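Local coordinates for protein acetate CoA-transferase subunit beta (Escherichia coli DH5[alpha], PDB 5DBN) that transfers coenzyme A from acetyl-CoA to acetoacetate and other short-chain fatty acids, working as the beta subunit of an alpha2-beta2 heterotetramer through a covalent enzyme-CoA intermediate, at residues 85-91 with 127-133; 148-152 with 198-202. All coordinates share one frame. Numbering follows the deposited sequence.

Overall arrangement
Two closures follow in series along the chain, without nesting or crossing. In contact 1 the end of helix 125-131 comes back to the end of helix 81-89, closing a 35-residue excursion that contains strands 95-98, 102-104 and 109-110. Contact 2 follows, where the edge strand 150-151 meets the loop after helix 192-197, closing 45 residues that include strands 166-168, 172-177 and 180-186 of the main mixed sheet. The centres of contact 1 and contact 2 lie about 27 Å apart, their nearest atoms about 14 Å. Contact 1 is buried beside the alpha subunits; contact 2 joins the edge of the small three-stranded sheet to the loop entering strand 204-205, outermost in the main sheet within this chain.

Contact 1. Residues 85-91 with 127-133; sequences FALIRGG and DLVTGSR
Two helix C-termini pack closely at Gly131 in the CoA-transferase fold: the last turns of helices 81-89 and 125-131 (85-89 and 127-131) approach to 8.7 Å between their axes, N-to-C directions 44° apart. Phe85 (chi1 m) sets its ring edge against Asp127, CD2 to CB 3.6 Å. Ile88 (m, t) places CG2 3.7 Å from Leu128 CD2; Leu128 lies near Glu46, the predicted active-site residue. Ile88 O receives a CA-H...O contact from Gly131 CA at 3.4 Å. In register, Arg89 CA is 4.1 Å from Gly131 CA; a CB on Gly131 would clash with Ile88 O and Arg89 CA, so glycine permits this approach. Arg89 (t, t, p) forms a long salt bridge, NH1 to Asp127 OD1 3.6 Å; water 1 donates to Asp127 OD1 (2.7 Å) and weakly accepts from Arg89 NH1 (2.9 Å). Both side chains hydrogen-bond to alpha subunits. Water 2 links Arg89 O (3.0 Å) to Thr130 OG1 (2.9 Å). Gly91, phi 82°, ends its helix in a Schellman motif; its CA lies 3.5 Å from Gly131 O in a second CA-H...O contact. Extended Arg133 (m, t, t) gives a weak hydrogen bond, NE to Gly91 O, 3.3 Å.

Contact 2. Residues 148-152 with 198-202; sequences AKILR and KTEAR
Arg152 lays its guanidinium flat on that of Arg202, with centres 3.6 Å apart and planes at 29°. Arg152 NH1 and Arg202 NH2 are only 2.8 Å apart, but both are donors, so this is a stack of like charges and not a hydrogen bond. Arg152 reaches it with chi1 m and chi2 and chi3 t; Arg202 (m, t, t) turns its guanidinium by chi4 of 84°, and its NH1 makes a salt bridge with Glu105, which supplies a counter-charge. Nearer the backbone, Arg152 CG lies 3.3 Å from Glu200 O.

The segments run in the same general direction, with CA pairs Ile150-Thr199 at 5.6 Å and Arg152-Ala201 at 4.4 Å. Ile150 O accepts from two successive amides, Glu200 N and Ala201 N, each at 3.1 Å and 139°. Glu200 (phi/psi -90/-21) breaks the extended course between Thr199 and Ala201, which lets both NH groups converge on one carbonyl. Ile150 CG2 then packs 3.7 Å from both Thr199 CG2 and Ala201 CB, while Met181 of strand 180-186 touches Ile150 and Ala201. Glu200 (m, t) brings OE1 to 3.5 Å from Leu151 CD2.

Two waters bridge the start of the contact: water 3 joins Ala148 N (3.2 Å) to Glu200 OE2 (3.1 Å), and water 4 joins Lys149 N (2.8 Å) to Lys198 O (2.9 Å). Lys149 and Leu151 bond to Val103 through the backbone. The pairing resembles a classic beta bulge, two successive amides on one carbonyl, by which a loop of the CoA-transferase fold docks on edge strand 150-151 of the small sheet with 102-104.

Contact 1. Residues 85-91 with 127-133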
ATOM      1  N   PHE B  85      -5.181  -3.281  -7.512  1.00 21.45           N
ATOM      2  CA  PHE B  85      -5.642  -4.545  -6.962  1.00 20.83           C
ATOM      3  C   PHE B  85      -6.059  -4.411  -5.503  1.00 20.29           C
ATOM      4  O   PHE B  85      -6.637  -5.333  -4.936  1.00 21.12           O
ATOM      5  CB  PHE B  85      -4.569  -5.616  -7.144  1.00 21.39           C
ATOM      6  CG  PHE B  85      -4.496  -6.133  -8.552  1.00 21.82           C
ATOM      7  CD1 PHE B  85      -3.707  -5.499  -9.497  1.00 22.10           C
ATOM      8  CD2 PHE B  85      -5.257  -7.223  -8.944  1.00 21.51           C
ATOM      9  CE1 PHE B  85      -3.655  -5.958 -10.799  1.00 21.89           C
ATOM     10  CE2 PHE B  85      -5.211  -7.686 -10.244  1.00 21.47           C
ATOM     11  CZ  PHE B  85      -4.409  -7.052 -11.174  1.00 21.64           C
ATOM     12  N   ALA B  86      -5.752  -3.273  -4.889  1.00 19.75           N
ATOM     13  CA  ALA B  86      -6.387  -2.910  -3.628  1.00 20.36           C
ATOM     14  C   ALA B  86      -7.870  -2.638  -3.887  1.00 20.08           C
ATOM     15  O   ALA B  86      -8.734  -3.067  -3.120  1.00 20.43           O
ATOM     16  CB  ALA B  86      -5.714  -1.702  -3.000  1.00 20.79           C
ATOM     17  N   LEU B  87      -8.154  -1.925  -4.974  1.00 18.98           N
ATOM     18  CA  LEU B  87      -9.529  -1.678  -5.403  1.00 19.18           C
ATOM     19  C   LEU B  87     -10.221  -2.980  -5.805  1.00 20.24           C
ATOM     20  O   LEU B  87     -11.325  -3.276  -5.344  1.00 20.95           O
ATOM     21  CB  LEU B  87      -9.567  -0.696  -6.580  1.00 18.04           C
ATOM     22  CG  LEU B  87      -9.161   0.758  -6.339  1.00 18.36           C
ATOM     23  CD1 LEU B  87      -8.956   1.465  -7.663  1.00 17.53           C
ATOM     24  CD2 LEU B  87     -10.202   1.483  -5.500  1.00 19.91           C
ATOM     25  N   ILE B  88      -9.566  -3.750  -6.670  1.00 20.15           N
ATOM     26  CA  ILE B  88     -10.128  -4.996  -7.184  1.00 21.63           C
ATOM     27  C   ILE B  88     -10.385  -6.008  -6.068  1.00 23.50           C
ATOM     28  O   ILE B  88     -11.453  -6.614  -6.005  1.00 23.53           O
ATOM     29  CB  ILE B  88      -9.197  -5.625  -8.249  1.00 22.16           C
ATOM     30  CG1 ILE B  88      -9.178  -4.756  -9.513  1.00 23.23           C
ATOM     31  CG2 ILE B  88      -9.631  -7.047  -8.589  1.00 22.14           C
ATOM     32  CD1 ILE B  88      -8.117  -5.142 -10.525  1.00 24.41           C
ATOM     33  N   ARG B  89      -9.401  -6.191  -5.196  1.00 25.18           N
ATOM     34  CA  ARG B  89      -9.494  -7.179  -4.131  1.00 26.10           C
ATOM     35  C   ARG B  89     -10.310  -6.653  -2.954  1.00 25.85           C
ATOM     36  O   ARG B  89     -10.879  -7.432  -2.187  1.00 27.22           O
ATOM     37  CB  ARG B  89      -8.096  -7.583  -3.660  1.00 28.35           C
ATOM     38  CG  ARG B  89      -8.071  -8.773  -2.708  1.00 30.73           C
ATOM     39  CD  ARG B  89      -6.646  -9.170  -2.343  1.00 33.03           C
ATOM     40  NE  ARG B  89      -5.815  -8.000  -2.051  1.00 34.53           N
ATOM     41  CZ  ARG B  89      -4.791  -7.580  -2.794  1.00 35.31           C
ATOM     42  NH1 ARG B  89      -4.421  -8.232  -3.889  1.00 34.86           N
ATOM     43  NH2 ARG B  89      -4.119  -6.498  -2.430  1.00 36.66           N
ATOM     44  N   GLY B  90     -10.364  -5.331  -2.815  1.00 24.06           N
ATOM     45  CA  GLY B  90     -11.008  -4.706  -1.673  1.00 23.06           C
ATOM     46  C   GLY B  90     -12.520  -4.589  -1.782  1.00 21.93           C
ATOM     47  O   GLY B  90     -13.170  -4.060  -0.881  1.00 22.36           O
ATOM     48  N   GLY B  91     -13.082  -5.066  -2.886  1.00 21.53           N
ATOM     49  CA  GLY B  91     -14.524  -5.061  -3.061  1.00 20.95           C
ATOM     50  C   GLY B  91     -15.058  -3.729  -3.548  1.00 22.29           C
ATOM     51  O   GLY B  91     -16.219  -3.397  -3.314  1.00 24.61           O
ATOM     52  N   ASP B 127      -7.673 -12.488  -8.768  1.00 19.99           N
ATOM     53  CA  ASP B 127      -8.035 -11.381  -7.882  1.00 19.92           C
ATOM     54  C   ASP B 127      -9.421 -10.834  -8.211  1.00 19.14           C
ATOM     55  O   ASP B 127     -10.215 -10.547  -7.314  1.00 20.01           O
ATOM     56  CB  ASP B 127      -7.004 -10.256  -7.971  1.00 20.90           C
ATOM     57  CG  ASP B 127      -5.638 -10.678  -7.476  1.00 23.71           C
ATOM     58  OD1 ASP B 127      -5.425 -10.706  -6.246  1.00 25.23           O
ATOM     59  OD2 ASP B 127      -4.772 -10.985  -8.323  1.00 24.92           O
ATOM     60  N   LEU B 128      -9.702 -10.690  -9.501  1.00 18.36           N
ATOM     61  CA  LEU B 128     -10.977 -10.153  -9.954  1.00 18.70           C
ATOM     62  C   LEU B 128     -12.165 -11.001  -9.487  1.00 20.05           C
ATOM     63  O   LEU B 128     -13.167 -10.457  -9.018  1.00 20.16           O
ATOM     64  CB  LEU B 128     -10.993 -10.028 -11.481  1.00 18.38           C
ATOM     65  CG  LEU B 128     -10.395  -8.743 -12.064  1.00 18.45           C
ATOM     66  CD1 LEU B 128     -10.117  -8.884 -13.555  1.00 19.31           C
ATOM     67  CD2 LEU B 128     -11.316  -7.559 -11.813  1.00 17.73           C
ATOM     68  N   VAL B 129     -12.074 -12.322  -9.627  1.00 21.42           N
ATOM     69  CA  VAL B 129     -13.202 -13.179  -9.260  1.00 22.81           C
ATOM     70  C   VAL B 129     -13.361 -13.394  -7.743  1.00 23.38           C
ATOM     71  O   VAL B 129     -14.472 -13.662  -7.292  1.00 24.08           O
ATOM     72  CB  VAL B 129     -13.119 -14.565  -9.969  1.00 39.82           C
ATOM     73  CG1 VAL B 129     -13.164 -14.388 -11.479  1.00 40.11           C
ATOM     74  CG2 VAL B 129     -11.879 -15.323  -9.569  1.00 40.39           C
ATOM     75  N   THR B 130     -12.288 -13.297  -6.954  1.00 23.48           N
ATOM     76  CA  THR B 130     -12.448 -13.367  -5.489  1.00 24.59           C
ATOM     77  C   THR B 130     -12.878 -12.021  -4.914  1.00 24.07           C
ATOM     78  O   THR B 130     -13.543 -11.969  -3.882  1.00 24.56           O
ATOM     79  CB  THR B 130     -11.170 -13.811  -4.696  1.00 54.10           C
ATOM     80  OG1 THR B 130     -10.794 -12.776  -3.779  1.00 54.60           O
ATOM     81  CG2 THR B 130     -10.007 -14.108  -5.567  1.00 54.21           C
ATOM     82  N   GLY B 131     -12.484 -10.934  -5.572  1.00 23.28           N
ATOM     83  CA  GLY B 131     -12.686  -9.602  -5.024  1.00 23.67           C
ATOM     84  C   GLY B 131     -13.955  -8.887  -5.456  1.00 23.73           C
ATOM     85  O   GLY B 131     -14.542  -8.144  -4.668  1.00 24.19           O
ATOM     86  N   SER B 132     -14.379  -9.094  -6.698  1.00 23.43           N
ATOM     87  CA  SER B 132     -15.532  -8.374  -7.231  1.00 23.99           C
ATOM     88  C   SER B 132     -16.806  -8.729  -6.471  1.00 25.56           C
ATOM     89  O   SER B 132     -17.014  -9.881  -6.096  1.00 26.69           O
ATOM     90  CB  SER B 132     -15.714  -8.676  -8.718  1.00 23.51           C
ATOM     91  OG  SER B 132     -14.623  -8.182  -9.472  1.00 22.52           O
ATOM     92  N   ARG B 133     -17.666  -7.740  -6.252  1.00 27.03           N
ATOM     93  CA  ARG B 133     -18.920  -7.982  -5.546  1.00 29.50           C
ATOM     94  C   ARG B 133     -19.838  -8.897  -6.345  1.00 27.82           C
ATOM     95  O   ARG B 133     -20.550  -9.718  -5.771  1.00 29.14           O
ATOM     96  CB  ARG B 133     -19.646  -6.672  -5.245  1.00 32.81           C
ATOM     97  CG  ARG B 133     -19.030  -5.842  -4.142  1.00 36.11           C
ATOM     98  CD  ARG B 133     -19.979  -4.725  -3.750  1.00 40.50           C
ATOM     99  NE  ARG B 133     -19.431  -3.860  -2.711  1.00 44.26           N
ATOM    100  CZ  ARG B 133     -20.096  -2.854  -2.150  1.00 47.05           C
ATOM    101  NH1 ARG B 133     -21.340  -2.582  -2.528  1.00 48.57           N
ATOM    102  NH2 ARG B 133     -19.518  -2.119  -1.208  1.00 47.94           N
TER
HETATM  103  O   HOH W   1      -3.858 -11.046  -4.078  1.00  7.66           O
HETATM  104  O   HOH W   2     -11.182 -10.422  -2.053  1.00 22.02           O

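Contact 2. Residues 148-152 with 198-202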
ATOM      1  N   ALA B 148     -19.131 -30.147 -23.488  1.00 36.43           N
ATOM      2  CA  ALA B 148     -19.811 -29.321 -22.494  1.00 35.04           C
ATOM      3  C   ALA B 148     -18.813 -28.437 -21.755  1.00 33.83           C
ATOM      4  O   ALA B 148     -17.664 -28.830 -21.551  1.00 32.70           O
ATOM      5  CB  ALA B 148     -20.573 -30.192 -21.512  1.00 34.49           C
ATOM      6  N   LYS B 149     -19.257 -27.249 -21.355  1.00 33.29           N
ATOM      7  CA  LYS B 149     -18.416 -26.337 -20.588  1.00 33.24           C
ATOM      8  C   LYS B 149     -19.015 -26.055 -19.213  1.00 31.91           C
ATOM      9  O   LYS B 149     -18.309 -25.649 -18.293  1.00 30.80           O
ATOM     10  CB  LYS B 149     -18.211 -25.032 -21.361  1.00 34.09           C
ATOM     11  CG  LYS B 149     -17.603 -25.245 -22.741  1.00 36.34           C
ATOM     12  CD  LYS B 149     -16.857 -24.021 -23.241  1.00 37.52           C
ATOM     13  CE  LYS B 149     -17.779 -22.850 -23.489  1.00 38.62           C
ATOM     14  NZ  LYS B 149     -17.005 -21.600 -23.718  1.00 39.12           N
ATOM     15  N   ILE B 150     -20.322 -26.264 -19.083  1.00 31.87           N
ATOM     16  CA  ILE B 150     -21.003 -26.133 -17.798  1.00 31.09           C
ATOM     17  C   ILE B 150     -21.132 -27.521 -17.164  1.00 31.18           C
ATOM     18  O   ILE B 150     -22.037 -28.282 -17.503  1.00 32.17           O
ATOM     19  CB  ILE B 150     -22.386 -25.472 -17.960  1.00 31.53           C
ATOM     20  CG1 ILE B 150     -22.237 -24.148 -18.722  1.00 31.09           C
ATOM     21  CG2 ILE B 150     -23.024 -25.236 -16.599  1.00 30.56           C
ATOM     22  CD1 ILE B 150     -23.542 -23.475 -19.083  1.00 31.94           C
ATOM     23  N   LEU B 151     -20.223 -27.837 -16.242  1.00 31.00           N
ATOM     24  CA  LEU B 151     -20.031 -29.213 -15.771  1.00 31.96           C
ATOM     25  C   LEU B 151     -20.404 -29.436 -14.305  1.00 32.95           C
ATOM     26  O   LEU B 151     -20.758 -28.503 -13.594  1.00 32.21           O
ATOM     27  CB  LEU B 151     -18.571 -29.618 -15.979  1.00 31.96           C
ATOM     28  CG  LEU B 151     -18.011 -29.377 -17.383  1.00 32.30           C
ATOM     29  CD1 LEU B 151     -16.518 -29.671 -17.417  1.00 32.69           C
ATOM     30  CD2 LEU B 151     -18.756 -30.212 -18.417  1.00 34.08           C
ATOM     31  N   ARG B 152     -20.335 -30.689 -13.866  1.00 35.14           N
ATOM     32  CA  ARG B 152     -20.498 -31.017 -12.453  1.00 36.70           C
ATOM     33  C   ARG B 152     -19.281 -30.560 -11.664  1.00 36.11           C
ATOM     34  O   ARG B 152     -19.395 -30.081 -10.538  1.00 35.78           O
ATOM     35  CB  ARG B 152     -20.714 -32.516 -12.260  1.00 40.70           C
ATOM     36  CG  ARG B 152     -22.053 -33.018 -12.764  1.00 44.18           C
ATOM     37  CD  ARG B 152     -22.202 -34.510 -12.539  1.00 48.52           C
ATOM     38  NE  ARG B 152     -23.516 -34.992 -12.952  1.00 51.66           N
ATOM     39  CZ  ARG B 152     -23.955 -36.232 -12.758  1.00 54.68           C
ATOM     40  NH1 ARG B 152     -23.183 -37.130 -12.164  1.00 55.50           N
ATOM     41  NH2 ARG B 152     -25.171 -36.576 -13.163  1.00 56.28           N
ATOM     42  N   LYS B 198     -27.603 -29.895 -23.072  1.00 38.99           N
ATOM     43  CA  LYS B 198     -26.326 -29.239 -23.342  1.00 37.71           C
ATOM     44  C   LYS B 198     -25.585 -28.850 -22.060  1.00 35.88           C
ATOM     45  O   LYS B 198     -24.552 -28.184 -22.115  1.00 34.89           O
ATOM     46  CB  LYS B 198     -26.564 -27.992 -24.197  1.00 37.38           C
ATOM     47  CG  LYS B 198     -26.950 -28.279 -25.642  1.00 40.03           C
ATOM     48  CD  LYS B 198     -27.182 -26.987 -26.415  1.00 41.03           C
ATOM     49  CE  LYS B 198     -27.211 -27.220 -27.916  1.00 43.69           C
ATOM     50  NZ  LYS B 198     -27.696 -26.027 -28.666  1.00 44.84           N
ATOM     51  N   THR B 199     -26.105 -29.288 -20.914  1.00 35.91           N
ATOM     52  CA  THR B 199     -25.526 -28.960 -19.609  1.00 34.49           C
ATOM     53  C   THR B 199     -25.340 -30.194 -18.725  1.00 34.46           C
ATOM     54  O   THR B 199     -26.292 -30.941 -18.485  1.00 34.60           O
ATOM     55  CB  THR B 199     -26.405 -27.936 -18.854  1.00 33.61           C
ATOM     56  OG1 THR B 199     -26.623 -26.786 -19.681  1.00 33.54           O
ATOM     57  CG2 THR B 199     -25.745 -27.504 -17.547  1.00 32.32           C
ATOM     58  N   GLU B 200     -24.117 -30.404 -18.242  1.00 34.95           N
ATOM     59  CA  GLU B 200     -23.826 -31.532 -17.356  1.00 38.31           C
ATOM     60  C   GLU B 200     -24.031 -31.155 -15.893  1.00 37.67           C
ATOM     61  O   GLU B 200     -24.211 -32.025 -15.041  1.00 38.63           O
ATOM     62  CB  GLU B 200     -22.391 -32.030 -17.541  1.00 41.69           C
ATOM     63  CG  GLU B 200     -22.147 -32.817 -18.813  1.00 45.93           C
ATOM     64  CD  GLU B 200     -20.750 -33.410 -18.868  1.00 47.71           C
ATOM     65  OE1 GLU B 200     -20.073 -33.453 -17.818  1.00 46.94           O
ATOM     66  OE2 GLU B 200     -20.330 -33.829 -19.966  1.00 49.49           O
ATOM     67  N   ALA B 201     -23.993 -29.858 -15.605  1.00 35.95           N
ATOM     68  CA  ALA B 201     -24.193 -29.373 -14.246  1.00 34.90           C
ATOM     69  C   ALA B 201     -25.608 -29.666 -13.758  1.00 36.16           C
ATOM     70  O   ALA B 201     -26.568 -29.590 -14.525  1.00 36.07           O
ATOM     71  CB  ALA B 201     -23.914 -27.883 -14.174  1.00 33.08           C
ATOM     72  N   ARG B 202     -25.727 -30.011 -12.479  1.00 37.74           N
ATOM     73  CA  ARG B 202     -27.030 -30.181 -11.846  1.00 40.17           C
ATOM     74  C   ARG B 202     -27.570 -28.822 -11.416  1.00 37.78           C
ATOM     75  O   ARG B 202     -26.875 -28.059 -10.742  1.00 36.65           O
ATOM     76  CB  ARG B 202     -26.944 -31.105 -10.630  1.00 44.21           C
ATOM     77  CG  ARG B 202     -26.296 -32.453 -10.879  1.00 48.33           C
ATOM     78  CD  ARG B 202     -26.242 -33.246  -9.580  1.00 52.38           C
ATOM     79  NE  ARG B 202     -25.494 -34.495  -9.700  1.00 55.99           N
ATOM     80  CZ  ARG B 202     -24.173 -34.596  -9.583  1.00 57.80           C
ATOM     81  NH1 ARG B 202     -23.432 -33.520  -9.352  1.00 57.48           N
ATOM     82  NH2 ARG B 202     -23.590 -35.780  -9.702  1.00 59.49           N
TER
HETATM   83  O   HOH W   3     -18.237 -32.833 -22.053  1.00 27.44           O
HETATM   84  O   HOH W   4     -22.055 -26.932 -21.388  1.00 24.82           O